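Local coordinates for sensor protein kinase WalK (Staphylococcus aureus, PDB 4YWZ) that is an essential histidine kinase of the WalKR two-component system, whose extracellular receptor domain probably senses a signal passed on to the regulator WalR, at residues I59-I65 / I131-E137; I19-K24 / W118-I122. The protein carries 1 engineered substitution. One frame throughout, in Å; residues are numbered along the deposited sequence.

Interaction 1: I59-I65 / I131-E137; sequences IGEIRFI and IGNIYIE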
loop_
_atom_site.group_PDB
_atom_site.type_symbol
_atom_site.label_atom_id
_atom_site.label_comp_id
_atom_site.label_asym_id
_atom_site.label_seq_id
_atom_site.Cartn_x
_atom_site.Cartn_y
_atom_site.Cartn_z
ATOM N N ILE A 59 0.111 5.165 7.343
ATOM C CA ILE A 59 0.574 5.484 8.709
ATOM C C ILE A 59 -0.444 6.351 9.422
ATOM O O ILE A 59 -0.892 7.430 8.908
ATOM C CB ILE A 59 1.943 6.128 8.639
ATOM C CG1 ILE A 59 2.941 5.016 8.264
ATOM C CG2 ILE A 59 2.289 6.745 10.032
ATOM C CD1 ILE A 59 4.373 5.395 8.252
ATOM N N GLY A 60 -0.868 5.906 10.611
ATOM C CA GLY A 60 -1.749 6.644 11.509
ATOM C C GLY A 60 -1.042 7.742 12.287
ATOM O O GLY A 60 -1.403 8.906 12.243
ATOM N N GLU A 61 0.018 7.356 12.989
ATOM C CA GLU A 61 0.797 8.268 13.828
ATOM C C GLU A 61 2.221 7.746 13.974
ATOM O O GLU A 61 2.413 6.550 13.925
ATOM C CB GLU A 61 0.217 8.272 15.191
ATOM C CG GLU A 61 0.800 9.361 16.126
ATOM C CD GLU A 61 0.182 9.372 17.541
ATOM O OE1 GLU A 61 -0.690 8.554 17.886
ATOM O OE2 GLU A 61 0.667 10.160 18.363
ATOM N N ILE A 62 3.181 8.664 14.030
ATOM C CA ILE A 62 4.549 8.319 14.377
ATOM C C ILE A 62 4.843 9.128 15.625
ATOM O O ILE A 62 4.556 10.354 15.696
ATOM C CB ILE A 62 5.554 8.631 13.276
ATOM C CG1 ILE A 62 5.128 8.020 11.932
ATOM C CG2 ILE A 62 6.941 8.169 13.749
ATOM C CD1 ILE A 62 6.068 8.348 10.762
ATOM N N ARG A 63 5.540 8.506 16.640
ATOM C CA ARG A 63 6.087 9.232 17.792
ATOM C C ARG A 63 7.600 8.948 17.835
ATOM O O ARG A 63 8.061 7.884 17.450
ATOM C CB ARG A 63 5.505 8.794 19.080
ATOM C CG ARG A 63 3.952 8.856 19.112
ATOM C CD ARG A 63 3.306 8.307 20.356
ATOM N NE ARG A 63 1.849 8.330 20.220
ATOM C CZ ARG A 63 1.019 7.562 20.920
ATOM N NH1 ARG A 63 1.480 6.785 21.941
ATOM N NH2 ARG A 63 -0.287 7.603 20.636
ATOM N N PHE A 64 8.348 9.925 18.300
ATOM C CA PHE A 64 9.743 9.755 18.694
ATOM C C PHE A 64 9.849 9.907 20.210
ATOM O O PHE A 64 9.348 10.823 20.810
ATOM C CB PHE A 64 10.683 10.729 17.970
ATOM C CG PHE A 64 12.138 10.566 18.391
ATOM C CD1 PHE A 64 12.883 9.540 17.925
ATOM C CD2 PHE A 64 12.675 11.415 19.414
ATOM C CE1 PHE A 64 14.207 9.312 18.389
ATOM C CE2 PHE A 64 13.984 11.154 19.883
ATOM C CZ PHE A 64 14.725 10.144 19.326
ATOM N N ILE A 65 10.440 8.877 20.804
ATOM C CA ILE A 65 10.530 8.631 22.231
ATOM C C ILE A 65 12.020 8.518 22.602
ATOM O O ILE A 65 12.796 7.782 21.946
ATOM C CB ILE A 65 9.759 7.369 22.650
ATOM C CG1 ILE A 65 8.269 7.557 22.299
ATOM C CG2 ILE A 65 10.011 7.059 24.123
ATOM C CD1 ILE A 65 7.621 6.254 22.103
ATOM N N ILE A 131 19.527 5.996 20.916
ATOM C CA ILE A 131 19.177 7.301 21.405
ATOM C C ILE A 131 17.688 7.566 21.632
ATOM O O ILE A 131 17.240 8.645 22.157
ATOM C CB ILE A 131 19.680 8.427 20.487
ATOM C CG1 ILE A 131 19.096 8.328 19.065
ATOM C CG2 ILE A 131 21.166 8.439 20.410
ATOM C CD1 ILE A 131 18.848 9.676 18.400
ATOM N N GLY A 132 16.902 6.599 21.143
ATOM C CA GLY A 132 15.398 6.813 21.130
ATOM C C GLY A 132 14.779 5.763 20.292
ATOM O O GLY A 132 15.447 4.805 19.911
ATOM N N ASN A 133 13.463 5.853 20.118
ATOM C CA ASN A 133 12.705 4.870 19.444
ATOM C C ASN A 133 11.621 5.549 18.614
ATOM O O ASN A 133 11.027 6.536 19.069
ATOM C CB ASN A 133 12.034 3.906 20.441
ATOM C CG ASN A 133 11.154 2.887 19.776
ATOM O OD1 ASN A 133 11.625 1.949 19.167
ATOM N ND2 ASN A 133 9.809 3.128 19.868
ATOM N N ILE A 134 11.444 5.002 17.416
ATOM C CA ILE A 134 10.363 5.451 16.526
ATOM C C ILE A 134 9.228 4.443 16.757
ATOM O O ILE A 134 9.396 3.219 16.548
ATOM C CB ILE A 134 10.826 5.382 15.029
ATOM C CG1 ILE A 134 11.888 6.458 14.774
ATOM C CG2 ILE A 134 9.599 5.472 14.086
ATOM C CD1 ILE A 134 12.664 6.216 13.469
ATOM N N TYR A 135 8.056 4.912 17.193
ATOM C CA TYR A 135 6.860 4.136 17.393
ATOM C C TYR A 135 5.855 4.528 16.288
ATOM O O TYR A 135 5.615 5.701 16.091
ATOM C CB TYR A 135 6.273 4.561 18.745
ATOM C CG TYR A 135 4.842 4.123 19.049
ATOM C CD1 TYR A 135 3.812 4.954 18.736
ATOM C CD2 TYR A 135 4.570 2.939 19.716
ATOM C CE1 TYR A 135 2.490 4.613 19.051
ATOM C CE2 TYR A 135 3.290 2.606 20.082
ATOM C CZ TYR A 135 2.236 3.452 19.682
ATOM O OH TYR A 135 0.902 3.137 19.947
ATOM N N ILE A 136 5.340 3.549 15.603
ATOM C CA ILE A 136 4.437 3.758 14.471
ATOM C C ILE A 136 3.176 2.951 14.711
ATOM O O ILE A 136 3.208 1.772 15.003
ATOM C CB ILE A 136 5.067 3.351 13.172
ATOM C CG1 ILE A 136 6.290 4.176 12.896
ATOM C CG2 ILE A 136 4.064 3.465 12.020
ATOM C CD1 ILE A 136 7.048 3.723 11.685
ATOM N N GLU A 137 2.015 3.643 14.582
ATOM C CA GLU A 137 0.662 2.981 14.443
ATOM C C GLU A 137 0.312 3.054 12.955
ATOM O O GLU A 137 0.307 4.153 12.345
ATOM C CB GLU A 137 -0.436 3.667 15.259
ATOM C CG GLU A 137 -0.235 3.525 16.732
ATOM C CD GLU A 137 -1.351 4.202 17.604
ATOM O OE1 GLU A 137 -2.337 4.721 17.000
ATOM O OE2 GLU A 137 -1.077 4.296 18.824
HETATM O O HOH W 1 -2.713 7.310 16.834
HETATM O O HOH W 2 -0.027 4.224 22.484
#
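Two central antiparallel strands of the Cache-type (PAS-like) sheet pair here, and a classic beta bulge opens the register: Gly60 and Glu61 both face Glu137. Glu137 O accepts from Gly60 N at 2.7 Å and from Glu61 N at 3.3 Å, while Glu137 N donates to Glu61 O at 3.0 Å. Beyond the bulge the pairing is regular. Arg63 N reaches Tyr135 O at 2.9 Å and Tyr135 N returns to Arg63 O at 3.0 Å; Ile65 N bonds Asn133 O at 3.0 Å, and Asn133 N returns at 2.7 Å to Ile65 O, whose place is less sure. The pairs between, Ile62-Ile136 and Phe64-Ile134, are non-hydrogen-bonded, and Ile62 N turns outward to Thr75.

On one face Ile62, Ile134 and Ile136 form an apolar patch, with Ile62 CG2 3.8 Å from Ile134 CG2, and helix 7-37 covers it through Ala23 and Leu26. On the other lies a salt-bridge network of Glu61, Arg63 and Glu137. Glu61 takes Arg63 in a two-pronged salt bridge, OE2 to NE and OE1 to NH2, both 2.9 Å, and OE2 also accepts from Thr74 and Asn79. Arg63 NH2 to Glu137 OE2, 3.9 Å, is a long, purely electrostatic bridge. Glu137 finds stronger partners in Lys108 and Tyr110, and Tyr135 OH donates to its OE2 at 2.6 Å. A water joins Arg63 NH1 (3.0 Å) to Tyr135 OH (2.9 Å). The two carboxylates come close, Glu61 OE1 lying 4.3 Å from Glu137 OE1, and another water eases the repulsion by donating to both oxygens at 2.6 Å.

Interaction 2: I19-K24 / W118-I122; sequences ITQYAK and WVYNI
Tyr120 lays one face of its ring under the methyl of Thr20, a CH-pi contact with CG2 4.1 Å from the ring centroid and 24° off its normal. Segment 19-24 is helical (phi/psi near -62/-43, Ala23 N to Ile19 O 2.8 Å) and crosses the extended strand 118-122 (phi -101 to -129, psi 120 to 132) at a signed angle of -32°, the axes 9.6 Å apart at closest approach and running in roughly the same N-to-C sense. Thr20 is nearest Tyr120 (CA-CA 7.8 Å) and Ala23 nearest Ile122 (7.3 Å). Alternation along the strand sends Trp118, Tyr120 and Ile122 toward the helix, all with chi1 t; chi2 is 56° for Trp118 and 74° for Tyr120.

Ile19 CG2 meets the edge of the indole at Trp118 CZ3, 3.8 Å, and Thr20, chi1 p, brings CG2 to the same edge, 3.9 Å from Trp118 CH2. One turn on, small Ala23 brings CB to 3.7 Å from Tyr120 CE2 and 4.1 Å from Ile122 CG2. At the margin Lys24 CD lies 4.1 Å from Ile122 CD1, while Lys24 NZ forms a salt bridge with Glu27. A water donates to Thr20 O (2.7 Å) and also hydrogen-bonds Tyr120 OH (2.8 Å), which additionally meets Ser101; Trp118 NE1 is held by Asp103. A long N-terminal helix packed by apolar side chains on one face of an antiparallel sheet is characteristic of extracellular Cache, PAS-like sensor domains.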
loop_
_atom_site.group_PDB
_atom_site.type_symbol
_atom_site.label_atom_id
_atom_site.label_comp_id
_atom_site.label_asym_id
_atom_site.label_seq_id
_atom_site.Cartn_x
_atom_site.Cartn_y
_atom_site.Cartn_z
ATOM N N ILE A 19 5.886 -0.683 5.444
ATOM C CA ILE A 19 6.028 0.151 6.622
ATOM C C ILE A 19 7.511 0.030 7.098
ATOM O O ILE A 19 8.096 1.038 7.463
ATOM C CB ILE A 19 5.091 -0.269 7.731
ATOM C CG1 ILE A 19 3.591 -0.027 7.400
ATOM C CG2 ILE A 19 5.431 0.424 9.033
ATOM C CD1 ILE A 19 3.254 1.339 6.938
ATOM N N THR A 20 7.993 -1.184 7.236
ATOM C CA THR A 20 9.360 -1.374 7.775
ATOM C C THR A 20 10.463 -0.727 6.909
ATOM O O THR A 20 11.439 -0.169 7.436
ATOM C CB THR A 20 9.733 -2.826 8.029
ATOM O OG1 THR A 20 9.803 -3.541 6.818
ATOM C CG2 THR A 20 8.706 -3.539 8.851
ATOM N N GLN A 21 10.317 -0.801 5.574
ATOM C CA GLN A 21 11.314 -0.188 4.691
ATOM C C GLN A 21 11.203 1.350 4.829
ATOM O O GLN A 21 12.225 2.048 4.846
ATOM C CB GLN A 21 11.112 -0.700 3.268
ATOM C CG GLN A 21 11.489 -2.125 3.086
ATOM C CD GLN A 21 11.159 -2.672 1.705
ATOM O OE1 GLN A 21 10.195 -2.264 1.137
ATOM N NE2 GLN A 21 11.946 -3.613 1.207
ATOM N N TYR A 22 9.975 1.948 4.892
ATOM C CA TYR A 22 9.863 3.375 5.148
ATOM C C TYR A 22 10.494 3.763 6.502
ATOM O O TYR A 22 11.200 4.812 6.645
ATOM C CB TYR A 22 8.424 3.859 5.131
ATOM C CG TYR A 22 7.945 4.291 3.779
ATOM C CD1 TYR A 22 8.336 5.504 3.227
ATOM C CD2 TYR A 22 6.986 3.523 3.073
ATOM C CE1 TYR A 22 7.927 5.880 1.900
ATOM C CE2 TYR A 22 6.528 3.915 1.812
ATOM C CZ TYR A 22 6.992 5.104 1.224
ATOM O OH TYR A 22 6.515 5.476 -0.075
ATOM N N ALA A 23 10.169 2.960 7.543
ATOM C CA ALA A 23 10.586 3.326 8.880
ATOM C C ALA A 23 12.147 3.299 8.951
ATOM O O ALA A 23 12.717 4.069 9.658
ATOM C CB ALA A 23 10.034 2.344 9.877
ATOM N N LYS A 24 12.754 2.374 8.252
ATOM C CA LYS A 24 14.236 2.245 8.254
ATOM C C LYS A 24 14.825 3.516 7.682
ATOM O O LYS A 24 15.800 4.039 8.167
ATOM C CB LYS A 24 14.713 1.043 7.490
ATOM C CG LYS A 24 16.260 0.895 7.539
ATOM C CD LYS A 24 16.891 1.017 8.922
ATOM C CE LYS A 24 18.371 0.555 8.897
ATOM N NZ LYS A 24 18.818 0.543 10.316
ATOM N N TRP A 118 -1.446 -2.051 13.548
ATOM C CA TRP A 118 -0.193 -2.719 13.653
ATOM C C TRP A 118 0.773 -1.704 14.219
ATOM O O TRP A 118 1.030 -0.625 13.648
ATOM C CB TRP A 118 0.319 -3.243 12.300
ATOM C CG TRP A 118 1.513 -4.108 12.370
ATOM C CD1 TRP A 118 1.636 -5.230 13.093
ATOM C CD2 TRP A 118 2.784 -3.932 11.691
ATOM N NE1 TRP A 118 2.917 -5.801 12.919
ATOM C CE2 TRP A 118 3.632 -5.011 12.084
ATOM C CE3 TRP A 118 3.299 -2.956 10.853
ATOM C CZ2 TRP A 118 4.932 -5.157 11.592
ATOM C CZ3 TRP A 118 4.616 -3.072 10.415
ATOM C CH2 TRP A 118 5.405 -4.160 10.804
ATOM N N VAL A 119 1.437 -2.076 15.328
ATOM C CA VAL A 119 2.370 -1.202 16.019
ATOM C C VAL A 119 3.776 -1.762 15.747
ATOM O O VAL A 119 4.053 -2.972 15.880
ATOM C CB VAL A 119 2.203 -1.223 17.562
ATOM C CG1 VAL A 119 3.385 -0.559 18.311
ATOM C CG2 VAL A 119 0.834 -0.656 17.929
ATOM N N TYR A 120 4.625 -0.879 15.201
ATOM C CA TYR A 120 6.054 -1.191 14.863
ATOM C C TYR A 120 6.897 -0.183 15.602
ATOM O O TYR A 120 6.747 1.036 15.526
ATOM C CB TYR A 120 6.239 -1.108 13.368
ATOM C CG TYR A 120 7.656 -1.391 12.915
ATOM C CD1 TYR A 120 8.089 -2.674 12.941
ATOM C CD2 TYR A 120 8.473 -0.390 12.479
ATOM C CE1 TYR A 120 9.398 -3.004 12.536
ATOM C CE2 TYR A 120 9.763 -0.657 12.061
ATOM C CZ TYR A 120 10.202 -1.946 12.147
ATOM O OH TYR A 120 11.526 -2.288 11.716
ATOM N N ASN A 121 7.922 -0.699 16.285
ATOM C CA ASN A 121 8.928 0.076 16.892
ATOM C C ASN A 121 10.325 -0.241 16.252
ATOM O O ASN A 121 10.683 -1.406 16.058
ATOM C CB ASN A 121 9.072 -0.326 18.356
ATOM C CG ASN A 121 7.922 0.120 19.202
ATOM O OD1 ASN A 121 7.667 1.304 19.274
ATOM N ND2 ASN A 121 7.257 -0.790 19.805
ATOM N N ILE A 122 11.012 0.845 15.924
ATOM C CA ILE A 122 12.424 0.755 15.475
ATOM C C ILE A 122 13.270 1.708 16.278
ATOM O O ILE A 122 13.047 2.901 16.354
ATOM C CB ILE A 122 12.604 0.946 13.947
ATOM C CG1 ILE A 122 14.111 0.803 13.607
ATOM C CG2 ILE A 122 11.997 2.213 13.437
ATOM C CD1 ILE A 122 14.410 0.764 12.125
HETATM O O HOH W 3 12.807 -0.864 9.669
#

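Interactions 1 and 2 have centres 9 Å apart and meet in one antiparallel sheet: strand 129-138 pairs with 59-66 on one side and with 114-126 on the other. Along the chain the segments alternate, 19-24, 59-65, 118-122, then 131-137, so the N-terminal helix packs on strands that come later in the sequence. Among the hydrogen bonds that tie the contacts are Ile134 N to Ile122 O at 2.8 Å and Asn133 ND2 to Asn121 OD1 at 2.9 Å. Helix 7-37 spans both, since Ala23 touches Ile136 as well as Tyr120 and Ile122. The same helix meets the second subunit, where Gln21 bonds Asn14 of that chain, which makes it a physical connection between sheet and dimer partner.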